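Local coordinates for dihydrodipicolinate synthase (Bacteroides thetaiotaomicron, PDB 4XKY), which condenses pyruvate, held as a Schiff base, with aspartate semialdehyde on the diaminopimelate route to lysine, at the interface of chains A and B. Coordinates in Å, arbitrary orientation; residue numbers count along the deposited sequence, not the author numbering. Chains: chain A, Dihydrodipicolinate synthase; chain B, Dihydrodipicolinate synthase.

The interface of chains A and B. Residues chain A 108, 110-111, 113, 117, 120-121; chain B 254, 279-280.
A:Phe111 turns its CD1 edge to the face of B:Phe280, whose CD1 lies in the A:Phe111 ring plane; the planes are 58° apart in this apolar patch between two subunits of a DapA-family tetramer, whose subunits have the TIM-barrel fold of class I aldolases. With CG anti to the backbone N (chi1 170°), the A:Phe111 ring swings alongside B:Pro279 and B:Phe280, pointing opposite to them. CB of A:Phe111 lies 4.1 Å from CG of B:Pro279, and its own CG comes slightly nearer to the same saturated pyrrolidine ring. Further out, CD1 of A:Phe111 meets two residues at once, 3.5 Å from CE1 of B:Phe280 and 3.6 Å from CG of B:Pro279. Next along the rim, CE1 of A:Phe111 lies 3.7 Å from the carbonyl O of B:Pro279. CB of B:Pro279 sits over the A:Phe111 face, offset toward the rim, and meets CD1 of A:Phe121 at 3.8 Å, edge-on in that ring's plane. Proline suits this place because its compact ring offers CH groups to both aromatics. At the CE2 rim, on the same side of the B:Phe280 ring, A:Tyr110 crosses obliquely, CE2 to CE2 at 3.6 Å, while its phenol OH reaches CD of B:Pro279 tip to tip. Phenylalanine suits B:Phe280 because one broad flat ring spans both neighbours; an alanine here would probably open a gap beneath A:Tyr110 and A:Phe111 and leave their rings freer to turn. OE1 of A:Glu117 comes no nearer than 3.9 Å to the carbonyl O of B:His254; both are normally acceptors, unlikely to attract.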
loop_
_atom_site.group_PDB
_atom_site.type_symbol
_atom_site.label_atom_id
_atom_site.label_comp_id
_atom_site.label_asym_id
_atom_site.label_seq_id
_atom_site.Cartn_x
_atom_site.Cartn_y
_atom_site.Cartn_z
ATOM N N PRO A 108 -16.141 -1.871 8.888
ATOM C CA PRO A 108 -15.382 -3.049 8.490
ATOM C C PRO A 108 -14.377 -2.695 7.391
ATOM O O PRO A 108 -14.663 -1.821 6.580
ATOM C CB PRO A 108 -16.465 -3.982 7.951
ATOM C CG PRO A 108 -17.541 -3.075 7.482
ATOM C CD PRO A 108 -17.554 -1.975 8.501
ATOM N N TYR A 110 -13.268 -3.722 4.495
ATOM C CA TYR A 110 -13.588 -3.762 3.069
ATOM C C TYR A 110 -14.469 -2.600 2.633
ATOM O O TYR A 110 -14.457 -2.214 1.467
ATOM C CB TYR A 110 -14.259 -5.093 2.696
ATOM C CG TYR A 110 -15.481 -5.432 3.526
ATOM C CD1 TYR A 110 -15.395 -6.281 4.630
ATOM C CD2 TYR A 110 -16.718 -4.896 3.206
ATOM C CE1 TYR A 110 -16.517 -6.582 5.393
ATOM C CE2 TYR A 110 -17.843 -5.181 3.955
ATOM C CZ TYR A 110 -17.750 -6.018 5.042
ATOM O OH TYR A 110 -18.914 -6.260 5.739
ATOM N N PHE A 111 -15.234 -2.034 3.558
ATOM C CA PHE A 111 -16.399 -1.262 3.136
ATOM C C PHE A 111 -16.077 0.084 2.495
ATOM O O PHE A 111 -16.434 0.324 1.341
ATOM C CB PHE A 111 -17.394 -1.068 4.278
ATOM C CG PHE A 111 -18.466 -0.083 3.954
ATOM C CD1 PHE A 111 -19.366 -0.340 2.934
ATOM C CD2 PHE A 111 -18.551 1.124 4.632
ATOM C CE1 PHE A 111 -20.351 0.576 2.608
ATOM C CE2 PHE A 111 -19.535 2.043 4.317
ATOM C CZ PHE A 111 -20.439 1.768 3.306
ATOM N N THR A 113 -15.519 3.210 0.593
ATOM C CA THR A 113 -15.016 3.753 -0.660
ATOM C C THR A 113 -14.677 5.221 -0.432
ATOM O O THR A 113 -13.577 5.670 -0.756
ATOM C CB THR A 113 -16.030 3.617 -1.813
ATOM N N GLU A 117 -20.089 7.369 2.000
ATOM C CA GLU A 117 -20.417 6.018 2.469
ATOM C C GLU A 117 -20.132 5.785 3.955
ATOM O O GLU A 117 -20.839 5.009 4.597
ATOM C CB GLU A 117 -19.681 4.951 1.667
ATOM C CG GLU A 117 -20.018 4.925 0.190
ATOM C CD GLU A 117 -18.949 5.607 -0.632
ATOM O OE1 GLU A 117 -18.078 4.885 -1.163
ATOM O OE2 GLU A 117 -18.957 6.858 -0.710
ATOM N N GLU A 120 -23.094 7.275 5.760
ATOM C CA GLU A 120 -24.308 6.472 5.626
ATOM C C GLU A 120 -24.205 5.197 6.469
ATOM O O GLU A 120 -25.207 4.719 6.978
ATOM C CB GLU A 120 -24.621 6.139 4.152
ATOM C CG GLU A 120 -24.064 4.798 3.650
ATOM C CD GLU A 120 -24.805 4.226 2.444
ATOM O OE1 GLU A 120 -26.014 4.497 2.269
ATOM O OE2 GLU A 120 -24.174 3.477 1.667
ATOM N N PHE A 121 -23.003 4.640 6.585
ATOM C CA PHE A 121 -22.774 3.484 7.443
ATOM C C PHE A 121 -23.254 3.768 8.857
ATOM O O PHE A 121 -24.030 3.014 9.419
ATOM C CB PHE A 121 -21.300 3.107 7.486
ATOM C CG PHE A 121 -21.021 1.965 8.397
ATOM C CD1 PHE A 121 -21.118 0.666 7.942
ATOM C CD2 PHE A 121 -20.717 2.180 9.723
ATOM C CE1 PHE A 121 -20.888 -0.402 8.789
ATOM C CE2 PHE A 121 -20.497 1.119 10.576
ATOM C CZ PHE A 121 -20.585 -0.181 10.114
ATOM N N HIS B 254 -20.515 3.107 -6.186
ATOM C CA HIS B 254 -20.346 3.079 -4.718
ATOM C C HIS B 254 -19.471 1.947 -4.160
ATOM O O HIS B 254 -19.446 1.731 -2.947
ATOM C CB HIS B 254 -21.718 3.011 -4.025
ATOM C CG HIS B 254 -22.475 4.306 -4.016
ATOM N ND1 HIS B 254 -23.854 4.356 -4.043
ATOM C CD2 HIS B 254 -22.054 5.593 -3.969
ATOM C CE1 HIS B 254 -24.249 5.616 -4.015
ATOM N NE2 HIS B 254 -23.177 6.387 -3.972
ATOM N N PRO B 279 -23.189 -3.792 4.938
ATOM C CA PRO B 279 -23.387 -2.360 4.682
ATOM C C PRO B 279 -23.590 -1.980 3.226
ATOM O O PRO B 279 -23.805 -0.810 2.928
ATOM C CB PRO B 279 -22.075 -1.742 5.169
ATOM C CG PRO B 279 -21.053 -2.802 4.925
ATOM C CD PRO B 279 -21.768 -4.107 5.191
ATOM N N PHE B 280 -23.488 -2.939 2.318
ATOM C CA PHE B 280 -23.721 -2.623 0.923
ATOM C C PHE B 280 -25.226 -2.671 0.660
ATOM O O PHE B 280 -25.985 -3.146 1.518
ATOM C CB PHE B 280 -22.956 -3.580 0.049
ATOM C CG PHE B 280 -21.468 -3.463 0.193
ATOM C CD1 PHE B 280 -20.817 -2.297 -0.194
ATOM C CD2 PHE B 280 -20.710 -4.528 0.693
ATOM C CE1 PHE B 280 -19.437 -2.182 -0.076
ATOM C CE2 PHE B 280 -19.329 -4.424 0.808
ATOM C CZ PHE B 280 -18.693 -3.247 0.426
#